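Pyruvate formate-lyase 2 (Archaeoglobus fulgidus, PDB 2F3O) is a glycyl radical enzyme of the pyruvate formate-lyase family, of unestablished reaction but probably a lyase. Local coordinates at residues A441-A453 against K482-V494. Numbering follows the deposited sequence.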
loop_
_atom_site.group_PDB
_atom_site.type_symbol
_atom_site.label_atom_id
_atom_site.label_comp_id
_atom_site.label_asym_id
_atom_site.label_seq_id
_atom_site.Cartn_x
_atom_site.Cartn_y
_atom_site.Cartn_z
ATOM N N ALA A 441 -17.561 -4.999 -23.409
ATOM C CA ALA A 441 -16.697 -6.126 -23.120
ATOM C C ALA A 441 -17.457 -7.430 -23.223
ATOM O O ALA A 441 -16.884 -8.461 -23.605
ATOM C CB ALA A 441 -16.080 -5.983 -21.778
ATOM N N ALA A 442 -18.741 -7.375 -22.876
ATOM C CA ALA A 442 -19.657 -8.485 -23.127
ATOM C C ALA A 442 -21.069 -8.019 -23.371
ATOM O O ALA A 442 -21.451 -6.896 -23.034
ATOM C CB ALA A 442 -19.645 -9.487 -21.987
ATOM N N LEU A 443 -21.834 -8.920 -23.973
ATOM C CA LEU A 443 -23.288 -8.780 -24.152
ATOM C C LEU A 443 -23.935 -10.057 -23.615
ATOM O O LEU A 443 -23.507 -11.157 -23.947
ATOM C CB LEU A 443 -23.612 -8.578 -25.642
ATOM C CG LEU A 443 -23.036 -7.288 -26.264
ATOM C CD1 LEU A 443 -22.066 -7.589 -27.404
ATOM C CD2 LEU A 443 -24.139 -6.318 -26.683
ATOM N N ILE A 444 -24.933 -9.928 -22.760
ATOM C CA ILE A 444 -25.506 -11.103 -22.105
ATOM C C ILE A 444 -26.974 -11.330 -22.450
ATOM O O ILE A 444 -27.805 -10.426 -22.328
ATOM C CB ILE A 444 -25.377 -10.986 -20.588
ATOM C CG1 ILE A 444 -23.910 -11.050 -20.190
ATOM C CG2 ILE A 444 -26.170 -12.069 -19.880
ATOM C CD1 ILE A 444 -23.665 -10.529 -18.814
ATOM N N ASN A 445 -27.279 -12.545 -22.891
ATOM C CA ASN A 445 -28.647 -12.958 -23.160
ATOM C C ASN A 445 -29.347 -13.275 -21.865
ATOM O O ASN A 445 -29.238 -14.397 -21.375
ATOM C CB ASN A 445 -28.631 -14.217 -24.026
ATOM C CG ASN A 445 -29.999 -14.624 -24.498
ATOM O OD1 ASN A 445 -30.988 -13.907 -24.279
ATOM N ND2 ASN A 445 -30.073 -15.785 -25.157
ATOM N N VAL A 446 -30.092 -12.317 -21.324
ATOM C CA VAL A 446 -30.760 -12.548 -20.052
ATOM C C VAL A 446 -32.037 -13.376 -20.230
ATOM O O VAL A 446 -32.579 -13.902 -19.260
ATOM C CB VAL A 446 -31.032 -11.247 -19.278
ATOM C CG1 VAL A 446 -29.889 -10.301 -19.471
ATOM C CG2 VAL A 446 -32.342 -10.598 -19.717
ATOM N N ALA A 447 -32.497 -13.513 -21.473
ATOM C CA ALA A 447 -33.590 -14.428 -21.759
ATOM C C ALA A 447 -33.155 -15.858 -21.475
ATOM O O ALA A 447 -33.909 -16.648 -20.899
ATOM C CB ALA A 447 -34.085 -14.274 -23.173
ATOM N N LYS A 448 -31.915 -16.167 -21.812
ATOM C CA LYS A 448 -31.368 -17.458 -21.491
ATOM C C LYS A 448 -31.376 -17.719 -19.984
ATOM O O LYS A 448 -31.444 -18.866 -19.569
ATOM C CB LYS A 448 -29.965 -17.592 -22.085
ATOM C CG LYS A 448 -29.464 -19.021 -22.216
ATOM C CD LYS A 448 -30.418 -19.903 -22.993
ATOM C CE LYS A 448 -30.338 -19.602 -24.473
ATOM N NZ LYS A 448 -31.314 -20.379 -25.267
ATOM N N ALA A 449 -31.351 -16.669 -19.165
ATOM C CA ALA A 449 -31.376 -16.851 -17.712
ATOM C C ALA A 449 -32.719 -17.397 -17.281
ATOM O O ALA A 449 -32.786 -18.324 -16.487
ATOM C CB ALA A 449 -31.069 -15.559 -16.986
ATOM N N LEU A 450 -33.774 -16.826 -17.853
ATOM C CA LEU A 450 -35.148 -17.245 -17.619
ATOM C C LEU A 450 -35.401 -18.654 -18.134
ATOM O O LEU A 450 -36.066 -19.451 -17.476
ATOM C CB LEU A 450 -36.096 -16.270 -18.302
ATOM C CG LEU A 450 -37.561 -16.662 -18.411
ATOM C CD1 LEU A 450 -38.233 -16.574 -17.074
ATOM C CD2 LEU A 450 -38.209 -15.735 -19.369
ATOM N N GLU A 451 -34.859 -18.952 -19.307
ATOM C CA GLU A 451 -34.920 -20.292 -19.874
ATOM C C GLU A 451 -34.301 -21.307 -18.905
ATOM O O GLU A 451 -34.927 -22.317 -18.603
ATOM C CB GLU A 451 -34.236 -20.298 -21.251
ATOM C CG GLU A 451 -34.238 -21.595 -22.023
ATOM C CD GLU A 451 -33.919 -21.382 -23.502
ATOM O OE1 GLU A 451 -33.411 -22.304 -24.181
ATOM O OE2 GLU A 451 -34.177 -20.272 -24.003
ATOM N N TYR A 452 -33.116 -21.005 -18.364
ATOM C CA TYR A 452 -32.489 -21.868 -17.360
ATOM C C TYR A 452 -33.330 -21.916 -16.082
ATOM O O TYR A 452 -33.407 -22.948 -15.402
ATOM C CB TYR A 452 -31.082 -21.381 -17.001
ATOM C CG TYR A 452 -30.041 -21.426 -18.105
ATOM C CD1 TYR A 452 -30.105 -22.362 -19.137
ATOM C CD2 TYR A 452 -28.960 -20.542 -18.092
ATOM C CE1 TYR A 452 -29.121 -22.400 -20.146
ATOM C CE2 TYR A 452 -27.977 -20.569 -19.091
ATOM C CZ TYR A 452 -28.057 -21.499 -20.110
ATOM O OH TYR A 452 -27.087 -21.497 -21.091
ATOM N N ALA A 453 -33.972 -20.793 -15.776
ATOM C CA ALA A 453 -34.722 -20.640 -14.536
ATOM C C ALA A 453 -35.988 -21.476 -14.509
ATOM O O ALA A 453 -36.511 -21.772 -13.432
ATOM C CB ALA A 453 -35.048 -19.183 -14.263
ATOM N N LYS A 482 -35.598 -17.999 -8.397
ATOM C CA LYS A 482 -34.854 -18.852 -9.300
ATOM C C LYS A 482 -34.321 -18.069 -10.495
ATOM O O LYS A 482 -33.272 -18.406 -11.013
ATOM C CB LYS A 482 -35.707 -20.047 -9.747
ATOM C CG LYS A 482 -35.876 -21.121 -8.668
ATOM C CD LYS A 482 -36.709 -22.313 -9.143
ATOM C CE LYS A 482 -36.810 -23.394 -8.069
ATOM N NZ LYS A 482 -37.899 -23.199 -7.075
ATOM N N LEU A 483 -35.024 -17.010 -10.898
ATOM C CA LEU A 483 -34.575 -16.151 -11.997
ATOM C C LEU A 483 -33.347 -15.322 -11.586
ATOM O O LEU A 483 -32.307 -15.377 -12.257
ATOM C CB LEU A 483 -35.713 -15.249 -12.507
ATOM C CG LEU A 483 -35.391 -14.166 -13.545
ATOM C CD1 LEU A 483 -34.944 -14.770 -14.855
ATOM C CD2 LEU A 483 -36.582 -13.279 -13.779
ATOM N N ARG A 484 -33.477 -14.595 -10.469
ATOM C CA ARG A 484 -32.404 -13.784 -9.879
ATOM C C ARG A 484 -31.135 -14.582 -9.660
ATOM O O ARG A 484 -30.036 -14.102 -9.908
ATOM C CB ARG A 484 -32.849 -13.207 -8.535
ATOM C CG ARG A 484 -32.046 -12.016 -8.053
ATOM C CD ARG A 484 -32.123 -11.953 -6.536
ATOM N NE ARG A 484 -31.913 -10.606 -6.014
ATOM C CZ ARG A 484 -32.890 -9.737 -5.777
ATOM N NH1 ARG A 484 -34.148 -10.081 -6.011
ATOM N NH2 ARG A 484 -32.616 -8.531 -5.298
ATOM N N GLU A 485 -31.295 -15.809 -9.204
ATOM C CA GLU A 485 -30.164 -16.662 -9.013
ATOM C C GLU A 485 -29.530 -17.011 -10.346
ATOM O O GLU A 485 -28.314 -17.104 -10.433
ATOM C CB GLU A 485 -30.580 -17.931 -8.287
ATOM C CG GLU A 485 -29.414 -18.708 -7.711
ATOM C CD GLU A 485 -29.868 -19.951 -6.988
ATOM O OE1 GLU A 485 -30.863 -19.863 -6.223
ATOM O OE2 GLU A 485 -29.235 -21.013 -7.194
ATOM N N GLN A 486 -30.339 -17.184 -11.387
ATOM C CA GLN A 486 -29.782 -17.559 -12.678
ATOM C C GLN A 486 -29.069 -16.419 -13.392
ATOM O O GLN A 486 -28.042 -16.647 -14.033
ATOM C CB GLN A 486 -30.837 -18.172 -13.585
ATOM C CG GLN A 486 -31.244 -19.568 -13.206
ATOM C CD GLN A 486 -30.196 -20.628 -13.484
ATOM O OE1 GLN A 486 -29.114 -20.354 -14.012
ATOM N NE2 GLN A 486 -30.529 -21.868 -13.139
ATOM N N VAL A 487 -29.624 -15.210 -13.281
ATOM C CA VAL A 487 -28.990 -13.995 -13.802
ATOM C C VAL A 487 -27.601 -13.859 -13.187
ATOM O O VAL A 487 -26.600 -13.768 -13.910
ATOM C CB VAL A 487 -29.824 -12.729 -13.486
ATOM C CG1 VAL A 487 -29.099 -11.463 -13.946
ATOM C CG2 VAL A 487 -31.183 -12.814 -14.148
ATOM N N SER A 488 -27.568 -13.895 -11.852
ATOM C CA SER A 488 -26.342 -13.943 -11.053
ATOM C C SER A 488 -25.312 -14.919 -11.615
ATOM O O SER A 488 -24.196 -14.527 -11.937
ATOM C CB SER A 488 -26.673 -14.331 -9.609
ATOM O OG SER A 488 -25.571 -14.115 -8.739
ATOM N N HIS A 489 -25.723 -16.171 -11.766
ATOM C CA HIS A 489 -24.876 -17.250 -12.276
ATOM C C HIS A 489 -24.249 -16.929 -13.631
ATOM O O HIS A 489 -23.080 -17.235 -13.863
ATOM C CB HIS A 489 -25.711 -18.519 -12.397
ATOM C CG HIS A 489 -24.974 -19.671 -12.985
ATOM N ND1 HIS A 489 -24.262 -20.562 -12.215
ATOM C CD2 HIS A 489 -24.853 -20.099 -14.264
ATOM C CE1 HIS A 489 -23.724 -21.486 -12.995
ATOM N NE2 HIS A 489 -24.059 -21.222 -14.243
ATOM N N ILE A 490 -25.033 -16.314 -14.511
ATOM C CA ILE A 490 -24.617 -16.021 -15.869
ATOM C C ILE A 490 -23.691 -14.815 -15.887
ATOM O O ILE A 490 -22.690 -14.802 -16.610
ATOM C CB ILE A 490 -25.842 -15.759 -16.732
ATOM C CG1 ILE A 490 -26.573 -17.067 -16.977
ATOM C CG2 ILE A 490 -25.472 -15.136 -18.054
ATOM C CD1 ILE A 490 -27.632 -16.960 -18.017
ATOM N N VAL A 491 -24.013 -13.817 -15.063
ATOM C CA VAL A 491 -23.155 -12.639 -14.904
ATOM C C VAL A 491 -21.784 -13.073 -14.406
ATOM O O VAL A 491 -20.772 -12.704 -14.996
ATOM C CB VAL A 491 -23.764 -11.580 -13.959
ATOM C CG1 VAL A 491 -22.724 -10.577 -13.551
ATOM C CG2 VAL A 491 -24.909 -10.857 -14.632
ATOM N N LYS A 492 -21.771 -13.919 -13.374
ATOM C CA LYS A 492 -20.542 -14.477 -12.823
ATOM C C LYS A 492 -19.690 -15.178 -13.868
ATOM O O LYS A 492 -18.460 -15.035 -13.861
ATOM C CB LYS A 492 -20.838 -15.425 -11.667
ATOM C CG LYS A 492 -21.200 -14.704 -10.368
ATOM C CD LYS A 492 -21.332 -15.664 -9.193
ATOM C CE LYS A 492 -21.965 -14.947 -8.011
ATOM N NZ LYS A 492 -22.687 -15.871 -7.088
ATOM N N LEU A 493 -20.341 -15.901 -14.775
ATOM C CA LEU A 493 -19.644 -16.535 -15.890
ATOM C C LEU A 493 -18.972 -15.495 -16.757
ATOM O O LEU A 493 -17.833 -15.681 -17.144
ATOM C CB LEU A 493 -20.585 -17.398 -16.737
ATOM C CG LEU A 493 -20.645 -18.925 -16.556
ATOM C CD1 LEU A 493 -20.232 -19.411 -15.165
ATOM C CD2 LEU A 493 -22.045 -19.397 -16.881
ATOM N N VAL A 494 -19.635 -14.383 -17.050
ATOM C CA VAL A 494 -18.952 -13.423 -17.910
ATOM C C VAL A 494 -17.952 -12.575 -17.154
ATOM O O VAL A 494 -16.949 -12.180 -17.738
ATOM C CB VAL A 494 -19.868 -12.588 -18.885
ATOM C CG1 VAL A 494 -21.171 -13.234 -19.060
ATOM C CG2 VAL A 494 -20.058 -11.181 -18.431
#
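Ala449 and Ala453, one turn apart on the short helix 447-453, set their methyls against residues 482-494 of the long helix 477-508, and their small size brings the backbones close: the CA atoms of Ala453 and Leu483 are 5.2 Å apart. Larger side chains of the long helix fill the hollows around these methyls. CD1 of Leu483 lies 3.7 Å from CA of Leu450, while CG2 of Val487 and CD1 of Ile490 both press on CB of Ala449. The Ile490 methyl also reaches CE2 of Tyr452 at 3.8 Å, the two side chains crossing nearly at right angles, so this isoleucine occupies the groove between Ala449 and the tyrosine ring.

One turn before Ile490, Gln486 packs against Ala449, Tyr452 and Ala453. A turn about its CB-CG bond (chi2 -72°) lays the amide beside CB of Tyr452, with CD 3.7 Å away and the amide and ring planes 52° apart. The methylenes cover Ala449 O, whereas NE2 is hydrogen-bonded to Ala468 O; a residue with an apolar stem and a polar tip therefore suits this buried place. Cut back to alanine, this position would probably leave a gap beside Tyr452 and Ala468 O without this donor.

In this pyruvate formate-lyase-like fold, strand 435-445 lies between strands 145-147 and 535-543 of a mixed sheet, and helix 477-508 packs against one side of it, running nearly antiparallel to residues 442-445 at 154°. Alternation along the strand turns Ala442 and Ile444 toward the helix. Ile444 places CG2 anti to its backbone N, 3.6 Å from CG2 of Ile490, and its other branch meets Val494 tip to tip. The compact Ala442 receives CG2 of Val494 at 4.0 Å, and Tyr610 of helix 597-615 touches both Ile444 and Val491.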